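Local coordinates for anastral spindle 2, SAS 4 (Drosophila melanogaster, PDB 4BY2), which probably acts as a molecular adaptor that binds tubulin and, through its TCP domain, holds a proline-rich motif of Ana2 in centriole assembly, at residues 91-104 / 107-119. Sequence-based numbering, arbitrary orientation.
Sequences DGMNLRMLYFNKDI and TNIREGTVKYYYA
Two successive antiparallel hairpins of the TCP domain, in the Sas-4 part of this engineered fusion, meet here through strand 104-108, whose one edge pairs with 94-98 and whose other edge pairs with 113-118. Leu95 and Thr107 form a hydrogen-bonded pair, with Leu95 N to Thr107 O at 2.9 Å and Thr107 N to Leu95 O at 2.8 Å; Ile109 N continues the ladder to Met93 O. Ile104 and Tyr117 repeat this pairing on the other side of the central strand.

At the Asp103 end, one carboxylate grips two donors. Asp103 OD1 takes Ala119 N (2.9 Å) from above the carboxylate plane, whereas Asp103 OD2 accepts Tyr116 OH (2.7 Å) on its anti side. Ring and carboxylate planes stand 84° apart. Tyr116 swings its CG opposite the backbone nitrogen (chi1 -163°), which lays one ring face by Ile104 O and brings CE2 within 3.7 Å of Tyr99 CE2. Its hydroxyl also bonds Arg15 N of the fused Ana2 peptide.

At the opposite end, Met93 CG lies over a face of the Arg110 guanidinium, while Asp91 OD1 makes a 3.2 Å salt bridge to Arg110 NH2. The same OD1 accepts from Met93 N, closing an Asx turn, and from Ser89 OG. Gly112 and Thr113 opposite Asn108 form a G1 bulge where strand 104-108 turns into 113-118, within the succession of antiparallel hairpins of the extended TCP β-sheet.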
ATOM      1  N   ASP A  91     -12.157   7.787  23.469  1.00 62.72           N
ATOM      2  CA  ASP A  91     -13.352   7.635  22.634  1.00 63.12           C
ATOM      3  C   ASP A  91     -13.488   6.230  22.021  1.00 66.48           C
ATOM      4  O   ASP A  91     -14.593   5.830  21.641  1.00 65.86           O
ATOM      5  CB  ASP A  91     -13.359   8.709  21.528  1.00 65.69           C
ATOM      6  CG  ASP A  91     -11.983   9.019  20.958  1.00 80.91           C
ATOM      7  OD1 ASP A  91     -11.490   8.227  20.124  1.00 81.63           O
ATOM      8  OD2 ASP A  91     -11.396  10.049  21.354  1.00 89.10           O
ATOM      9  N   GLY A  92     -12.368   5.510  21.928  1.00 62.77           N
ATOM     10  CA  GLY A  92     -12.298   4.167  21.360  1.00 62.25           C
ATOM     11  C   GLY A  92     -12.341   4.145  19.845  1.00 65.57           C
ATOM     12  O   GLY A  92     -12.745   3.137  19.256  1.00 65.36           O
ATOM     13  N   MET A  93     -11.920   5.255  19.202  1.00 61.44           N
ATOM     14  CA  MET A  93     -11.909   5.430  17.743  1.00 60.80           C
ATOM     15  C   MET A  93     -10.503   5.269  17.159  1.00 64.59           C
ATOM     16  O   MET A  93     -10.365   4.788  16.034  1.00 63.80           O
ATOM     17  CB  MET A  93     -12.502   6.794  17.335  1.00 62.92           C
ATOM     18  CG  MET A  93     -13.905   7.042  17.854  1.00 66.32           C
ATOM     19  SD  MET A  93     -15.165   5.986  17.106  1.00 70.45           S
ATOM     20  CE  MET A  93     -15.580   6.943  15.668  1.00 67.13           C
ATOM     21  N   ASN A  94      -9.468   5.684  17.919  1.00 61.50           N
ATOM     22  CA  ASN A  94      -8.064   5.583  17.523  1.00 61.52           C
ATOM     23  C   ASN A  94      -7.316   4.540  18.371  1.00 65.70           C
ATOM     24  O   ASN A  94      -7.191   4.690  19.591  1.00 65.56           O
ATOM     25  CB  ASN A  94      -7.382   6.952  17.561  1.00 63.37           C
ATOM     26  CG  ASN A  94      -7.849   7.890  16.469  1.00 92.03           C
ATOM     27  OD1 ASN A  94      -9.044   8.177  16.316  1.00 89.41           O
ATOM     28  ND2 ASN A  94      -6.908   8.406  15.693  1.00 83.59           N
ATOM     29  N   LEU A  95      -6.852   3.468  17.714  1.00 61.76           N
ATOM     30  CA  LEU A  95      -6.136   2.357  18.347  1.00 61.21           C
ATOM     31  C   LEU A  95      -4.738   2.205  17.753  1.00 64.60           C
ATOM     32  O   LEU A  95      -4.549   2.500  16.573  1.00 64.11           O
ATOM     33  CB  LEU A  95      -6.908   1.038  18.142  1.00 61.19           C
ATOM     34  CG  LEU A  95      -8.332   0.962  18.693  1.00 66.00           C
ATOM     35  CD1 LEU A  95      -9.354   1.183  17.593  1.00 66.24           C
ATOM     36  CD2 LEU A  95      -8.587  -0.382  19.333  1.00 68.48           C
ATOM     37  N   ARG A  96      -3.762   1.740  18.560  1.00 60.79           N
ATOM     38  CA  ARG A  96      -2.405   1.471  18.078  1.00 60.47           C
ATOM     39  C   ARG A  96      -1.754   0.305  18.838  1.00 63.79           C
ATOM     40  O   ARG A  96      -1.649   0.330  20.066  1.00 63.40           O
ATOM     41  CB  ARG A  96      -1.499   2.722  18.002  1.00 60.74           C
ATOM     42  CG  ARG A  96      -1.139   3.418  19.311  1.00 74.14           C
ATOM     43  CD  ARG A  96      -0.205   4.594  19.064  1.00 87.82           C
ATOM     44  NE  ARG A  96       1.083   4.177  18.499  1.00 98.93           N
ATOM     45  CZ  ARG A  96       1.935   4.990  17.881  1.00113.62           C
ATOM     46  NH1 ARG A  96       1.649   6.277  17.731  1.00102.60           N
ATOM     47  NH2 ARG A  96       3.079   4.519  17.402  1.00 99.47           N
ATOM     48  N   MET A  97      -1.378  -0.747  18.089  1.00 59.72           N
ATOM     49  CA  MET A  97      -0.741  -1.948  18.618  1.00 58.97           C
ATOM     50  C   MET A  97       0.762  -1.856  18.384  1.00 62.21           C
ATOM     51  O   MET A  97       1.209  -1.863  17.237  1.00 61.75           O
ATOM     52  CB  MET A  97      -1.337  -3.215  17.970  1.00 61.17           C
ATOM     53  CG  MET A  97      -0.759  -4.524  18.508  1.00 64.77           C
ATOM     54  SD  MET A  97      -1.445  -5.079  20.092  1.00 68.76           S
ATOM     55  CE  MET A  97      -2.936  -5.874  19.537  1.00 65.33           C
ATOM     56  N   LEU A  98       1.533  -1.738  19.475  1.00 58.64           N
ATOM     57  CA  LEU A  98       2.994  -1.669  19.446  1.00 58.30           C
ATOM     58  C   LEU A  98       3.528  -3.086  19.687  1.00 61.44           C
ATOM     59  O   LEU A  98       3.623  -3.528  20.837  1.00 61.61           O
ATOM     60  CB  LEU A  98       3.528  -0.679  20.504  1.00 58.39           C
ATOM     61  CG  LEU A  98       3.273   0.806  20.244  1.00 63.60           C
ATOM     62  CD1 LEU A  98       2.116   1.327  21.092  1.00 63.72           C
ATOM     63  CD2 LEU A  98       4.518   1.625  20.527  1.00 66.88           C
ATOM     64  N   TYR A  99       3.815  -3.816  18.595  1.00 56.65           N
ATOM     65  CA  TYR A  99       4.302  -5.198  18.635  1.00 55.90           C
ATOM     66  C   TYR A  99       5.717  -5.317  19.209  1.00 60.26           C
ATOM     67  O   TYR A  99       6.462  -4.335  19.236  1.00 59.65           O
ATOM     68  CB  TYR A  99       4.240  -5.848  17.239  1.00 56.38           C
ATOM     69  CG  TYR A  99       2.847  -6.009  16.670  1.00 57.14           C
ATOM     70  CD1 TYR A  99       2.092  -7.146  16.939  1.00 59.04           C
ATOM     71  CD2 TYR A  99       2.312  -5.058  15.807  1.00 57.50           C
ATOM     72  CE1 TYR A  99       0.817  -7.312  16.396  1.00 59.81           C
ATOM     73  CE2 TYR A  99       1.040  -5.214  15.256  1.00 58.19           C
ATOM     74  CZ  TYR A  99       0.296  -6.343  15.554  1.00 65.60           C
ATOM     75  OH  TYR A  99      -0.962  -6.495  15.021  1.00 66.55           O
ATOM     76  N   PHE A 100       6.080  -6.539  19.657  1.00 57.47           N
ATOM     77  CA  PHE A 100       7.390  -6.892  20.220  1.00 57.42           C
ATOM     78  C   PHE A 100       8.548  -6.655  19.238  1.00 60.75           C
ATOM     79  O   PHE A 100       9.635  -6.254  19.663  1.00 60.16           O
ATOM     80  CB  PHE A 100       7.395  -8.345  20.736  1.00 59.41           C
ATOM     81  CG  PHE A 100       6.904  -9.395  19.762  1.00 61.27           C
ATOM     82  CD1 PHE A 100       7.788 -10.039  18.903  1.00 64.68           C
ATOM     83  CD2 PHE A 100       5.567  -9.777  19.741  1.00 63.61           C
ATOM     84  CE1 PHE A 100       7.335 -11.014  18.008  1.00 65.66           C
ATOM     85  CE2 PHE A 100       5.114 -10.753  18.848  1.00 66.65           C
ATOM     86  CZ  PHE A 100       6.003 -11.369  17.990  1.00 64.87           C
ATOM     87  N   ASN A 101       8.300  -6.875  17.924  1.00 56.78           N
ATOM     88  CA  ASN A 101       9.277  -6.701  16.843  1.00 56.12           C
ATOM     89  C   ASN A 101       9.365  -5.247  16.307  1.00 59.55           C
ATOM     90  O   ASN A 101       9.889  -5.032  15.210  1.00 59.45           O
ATOM     91  CB  ASN A 101       9.004  -7.710  15.709  1.00 55.14           C
ATOM     92  CG  ASN A 101       7.687  -7.541  14.977  1.00 69.24           C
ATOM     93  OD1 ASN A 101       6.742  -6.905  15.451  1.00 61.79           O
ATOM     94  ND2 ASN A 101       7.587  -8.140  13.804  1.00 57.83           N
ATOM     95  N   LYS A 102       8.861  -4.261  17.097  1.00 55.33           N
ATOM     96  CA  LYS A 102       8.831  -2.810  16.835  1.00 54.75           C
ATOM     97  C   LYS A 102       7.798  -2.398  15.746  1.00 56.72           C
ATOM     98  O   LYS A 102       7.730  -1.220  15.377  1.00 56.20           O
ATOM     99  CB  LYS A 102      10.243  -2.248  16.538  1.00 57.96           C
ATOM    100  CG  LYS A 102      10.486  -0.830  17.046  1.00 78.63           C
ATOM    101  CD  LYS A 102      11.569  -0.118  16.232  1.00 89.92           C
ATOM    102  CE  LYS A 102      11.763   1.329  16.632  1.00100.26           C
ATOM    103  NZ  LYS A 102      12.611   1.469  17.847  1.00108.05           N
ATOM    104  N   ASP A 103       6.965  -3.353  15.274  1.00 52.12           N
ATOM    105  CA  ASP A 103       5.907  -3.106  14.283  1.00 51.18           C
ATOM    106  C   ASP A 103       4.753  -2.343  14.922  1.00 54.38           C
ATOM    107  O   ASP A 103       4.440  -2.575  16.092  1.00 53.71           O
ATOM    108  CB  ASP A 103       5.374  -4.427  13.690  1.00 52.58           C
ATOM    109  CG  ASP A 103       6.167  -5.026  12.541  1.00 58.60           C
ATOM    110  OD1 ASP A 103       7.284  -4.529  12.257  1.00 59.20           O
ATOM    111  OD2 ASP A 103       5.679  -6.000  11.934  1.00 61.63           O
ATOM    112  N   ILE A 104       4.120  -1.437  14.156  1.00 51.01           N
ATOM    113  CA  ILE A 104       2.997  -0.616  14.631  1.00 50.80           C
ATOM    114  C   ILE A 104       1.756  -0.840  13.757  1.00 54.76           C
ATOM    115  O   ILE A 104       1.861  -0.816  12.534  1.00 54.19           O
ATOM    116  CB  ILE A 104       3.369   0.902  14.716  1.00 53.79           C
ATOM    117  CG1 ILE A 104       4.731   1.143  15.414  1.00 54.03           C
ATOM    118  CG2 ILE A 104       2.250   1.716  15.390  1.00 55.11           C
ATOM    119  CD1 ILE A 104       5.413   2.513  15.109  1.00 59.60           C
ATOM    120  N   THR A 107      -5.256   1.877  13.955  1.00 52.77           N
ATOM    121  CA  THR A 107      -6.651   1.703  13.533  1.00 52.38           C
ATOM    122  C   THR A 107      -7.433   2.983  13.830  1.00 56.26           C
ATOM    123  O   THR A 107      -7.710   3.283  14.991  1.00 55.64           O
ATOM    124  CB  THR A 107      -7.278   0.437  14.153  1.00 59.32           C
ATOM    125  OG1 THR A 107      -6.420  -0.682  13.927  1.00 60.13           O
ATOM    126  CG2 THR A 107      -8.669   0.133  13.600  1.00 56.14           C
ATOM    127  N   ASN A 108      -7.755   3.747  12.769  1.00 53.18           N
ATOM    128  CA  ASN A 108      -8.507   5.000  12.840  1.00 52.93           C
ATOM    129  C   ASN A 108      -9.930   4.721  12.349  1.00 56.73           C
ATOM    130  O   ASN A 108     -10.141   4.547  11.148  1.00 56.21           O
ATOM    131  CB  ASN A 108      -7.838   6.084  11.983  1.00 55.73           C
ATOM    132  CG  ASN A 108      -6.344   6.205  12.169  1.00 86.04           C
ATOM    133  OD1 ASN A 108      -5.554   5.444  11.592  1.00 79.65           O
ATOM    134  ND2 ASN A 108      -5.923   7.186  12.953  1.00 80.36           N
ATOM    135  N   ILE A 109     -10.894   4.621  13.282  1.00 53.61           N
ATOM    136  CA  ILE A 109     -12.301   4.332  12.975  1.00 53.48           C
ATOM    137  C   ILE A 109     -12.980   5.559  12.340  1.00 56.80           C
ATOM    138  O   ILE A 109     -13.854   5.394  11.485  1.00 56.65           O
ATOM    139  CB  ILE A 109     -13.054   3.756  14.219  1.00 56.70           C
ATOM    140  CG1 ILE A 109     -12.443   2.396  14.641  1.00 56.99           C
ATOM    141  CG2 ILE A 109     -14.572   3.613  13.974  1.00 57.88           C
ATOM    142  CD1 ILE A 109     -12.743   1.945  16.064  1.00 65.28           C
ATOM    143  N   ARG A 110     -12.548   6.776  12.723  1.00 52.56           N
ATOM    144  CA  ARG A 110     -13.094   8.021  12.174  1.00 52.18           C
ATOM    145  C   ARG A 110     -12.676   8.228  10.717  1.00 55.89           C
ATOM    146  O   ARG A 110     -13.489   8.665   9.899  1.00 55.48           O
ATOM    147  CB  ARG A 110     -12.699   9.229  13.037  1.00 51.51           C
ATOM    148  CG  ARG A 110     -13.863   9.792  13.831  1.00 57.75           C
ATOM    149  CD  ARG A 110     -13.476  11.034  14.601  1.00 61.25           C
ATOM    150  NE  ARG A 110     -12.855  10.726  15.888  1.00 65.70           N
ATOM    151  CZ  ARG A 110     -13.518  10.591  17.033  1.00 74.89           C
ATOM    152  NH1 ARG A 110     -14.840  10.712  17.061  1.00 54.05           N
ATOM    153  NH2 ARG A 110     -12.866  10.336  18.156  1.00 66.86           N
ATOM    154  N   GLU A 111     -11.417   7.890  10.396  1.00 52.41           N
ATOM    155  CA  GLU A 111     -10.856   8.020   9.048  1.00 52.06           C
ATOM    156  C   GLU A 111     -11.040   6.737   8.212  1.00 55.21           C
ATOM    157  O   GLU A 111     -10.778   6.756   7.009  1.00 54.81           O
ATOM    158  CB  GLU A 111      -9.370   8.435   9.105  1.00 53.51           C
ATOM    159  CG  GLU A 111      -9.102   9.748   9.830  1.00 64.57           C
ATOM    160  CD  GLU A 111      -8.704   9.625  11.291  1.00 94.87           C
ATOM    161  OE1 GLU A 111      -9.439   8.972  12.068  1.00 91.43           O
ATOM    162  OE2 GLU A 111      -7.670  10.222  11.668  1.00 95.47           O
ATOM    163  N   GLY A 112     -11.492   5.654   8.855  1.00 51.50           N
ATOM    164  CA  GLY A 112     -11.703   4.347   8.231  1.00 51.21           C
ATOM    165  C   GLY A 112     -10.425   3.762   7.655  1.00 54.82           C
ATOM    166  O   GLY A 112     -10.435   3.223   6.546  1.00 54.60           O
ATOM    167  N   THR A 113      -9.305   3.907   8.388  1.00 50.94           N
ATOM    168  CA  THR A 113      -7.992   3.455   7.929  1.00 50.57           C
ATOM    169  C   THR A 113      -7.269   2.521   8.890  1.00 53.86           C
ATOM    170  O   THR A 113      -7.344   2.679  10.110  1.00 53.21           O
ATOM    171  CB  THR A 113      -7.082   4.647   7.566  1.00 59.39           C
ATOM    172  OG1 THR A 113      -7.013   5.560   8.661  1.00 59.29           O
ATOM    173  CG2 THR A 113      -7.532   5.377   6.311  1.00 58.85           C
ATOM    174  N   VAL A 114      -6.538   1.560   8.315  1.00 50.18           N
ATOM    175  CA  VAL A 114      -5.694   0.612   9.035  1.00 49.68           C
ATOM    176  C   VAL A 114      -4.281   0.826   8.471  1.00 53.07           C
ATOM    177  O   VAL A 114      -4.032   0.539   7.300  1.00 52.70           O
ATOM    178  CB  VAL A 114      -6.177  -0.865   8.921  1.00 53.58           C
ATOM    179  CG1 VAL A 114      -5.285  -1.802   9.732  1.00 53.61           C
ATOM    180  CG2 VAL A 114      -7.634  -1.015   9.357  1.00 53.30           C
ATOM    181  N   LYS A 115      -3.391   1.414   9.278  1.00 49.11           N
ATOM    182  CA  LYS A 115      -2.003   1.678   8.890  1.00 48.55           C
ATOM    183  C   LYS A 115      -1.088   0.667   9.575  1.00 51.15           C
ATOM    184  O   LYS A 115      -1.279   0.379  10.753  1.00 50.80           O
ATOM    185  CB  LYS A 115      -1.583   3.113   9.254  1.00 50.94           C
ATOM    186  CG  LYS A 115      -2.199   4.183   8.368  1.00 64.88           C
ATOM    187  CD  LYS A 115      -1.577   5.549   8.620  1.00 75.43           C
ATOM    188  CE  LYS A 115      -2.097   6.597   7.668  1.00 85.91           C
ATOM    189  NZ  LYS A 115      -1.562   7.946   7.988  1.00 94.28           N
ATOM    190  N   TYR A 116      -0.111   0.117   8.839  1.00 46.71           N
ATOM    191  CA  TYR A 116       0.829  -0.858   9.388  1.00 45.81           C
ATOM    192  C   TYR A 116       2.263  -0.497   9.045  1.00 47.94           C
ATOM    193  O   TYR A 116       2.578  -0.301   7.875  1.00 47.80           O
ATOM    194  CB  TYR A 116       0.498  -2.292   8.928  1.00 47.10           C
ATOM    195  CG  TYR A 116       1.153  -3.367   9.775  1.00 49.37           C
ATOM    196  CD1 TYR A 116       2.479  -3.737   9.567  1.00 50.06           C
ATOM    197  CD2 TYR A 116       0.450  -4.007  10.791  1.00 51.32           C
ATOM    198  CE1 TYR A 116       3.092  -4.706  10.355  1.00 50.83           C
ATOM    199  CE2 TYR A 116       1.047  -4.996  11.572  1.00 51.83           C
ATOM    200  CZ  TYR A 116       2.369  -5.342  11.349  1.00 57.87           C
ATOM    201  OH  TYR A 116       2.975  -6.311  12.115  1.00 58.21           O
ATOM    202  N   TYR A 117       3.136  -0.434  10.061  1.00 43.24           N
ATOM    203  CA  TYR A 117       4.548  -0.132   9.866  1.00 42.55           C
ATOM    204  C   TYR A 117       5.404  -1.378  10.078  1.00 45.90           C
ATOM    205  O   TYR A 117       5.451  -1.911  11.181  1.00 45.33           O
ATOM    206  CB  TYR A 117       5.004   1.029  10.773  1.00 43.52           C
ATOM    207  CG  TYR A 117       6.464   1.406  10.611  1.00 45.11           C
ATOM    208  CD1 TYR A 117       6.921   2.023   9.449  1.00 47.09           C
ATOM    209  CD2 TYR A 117       7.386   1.156  11.622  1.00 45.74           C
ATOM    210  CE1 TYR A 117       8.260   2.378   9.296  1.00 47.84           C
ATOM    211  CE2 TYR A 117       8.726   1.517  11.485  1.00 46.54           C
ATOM    212  CZ  TYR A 117       9.161   2.118  10.314  1.00 54.11           C
ATOM    213  OH  TYR A 117      10.478   2.477  10.167  1.00 55.12           O
ATOM    214  N   TYR A 118       6.059  -1.854   9.003  1.00 42.25           N
ATOM    215  CA  TYR A 118       6.968  -3.001   9.039  1.00 41.45           C
ATOM    216  C   TYR A 118       8.321  -2.399   9.408  1.00 46.93           C
ATOM    217  O   TYR A 118       8.989  -1.795   8.564  1.00 45.92           O
ATOM    218  CB  TYR A 118       7.016  -3.730   7.680  1.00 41.29           C
ATOM    219  CG  TYR A 118       5.664  -4.172   7.162  1.00 41.72           C
ATOM    220  CD1 TYR A 118       4.900  -3.338   6.350  1.00 42.17           C
ATOM    221  CD2 TYR A 118       5.155  -5.431   7.467  1.00 43.32           C
ATOM    222  CE1 TYR A 118       3.654  -3.738   5.871  1.00 42.83           C
ATOM    223  CE2 TYR A 118       3.915  -5.848   6.981  1.00 43.51           C
ATOM    224  CZ  TYR A 118       3.163  -4.993   6.189  1.00 48.60           C
ATOM    225  OH  TYR A 118       1.939  -5.383   5.707  1.00 47.76           O
ATOM    226  N   ALA A 119       8.657  -2.472  10.707  1.00 45.29           N
ATOM    227  CA  ALA A 119       9.853  -1.884  11.307  1.00 46.27           C
ATOM    228  C   ALA A 119      11.170  -2.332  10.700  1.00 53.00           C
ATOM    229  O   ALA A 119      12.036  -1.486  10.469  1.00 53.64           O
ATOM    230  CB  ALA A 119       9.858  -2.124  12.803  1.00 47.16           C
TER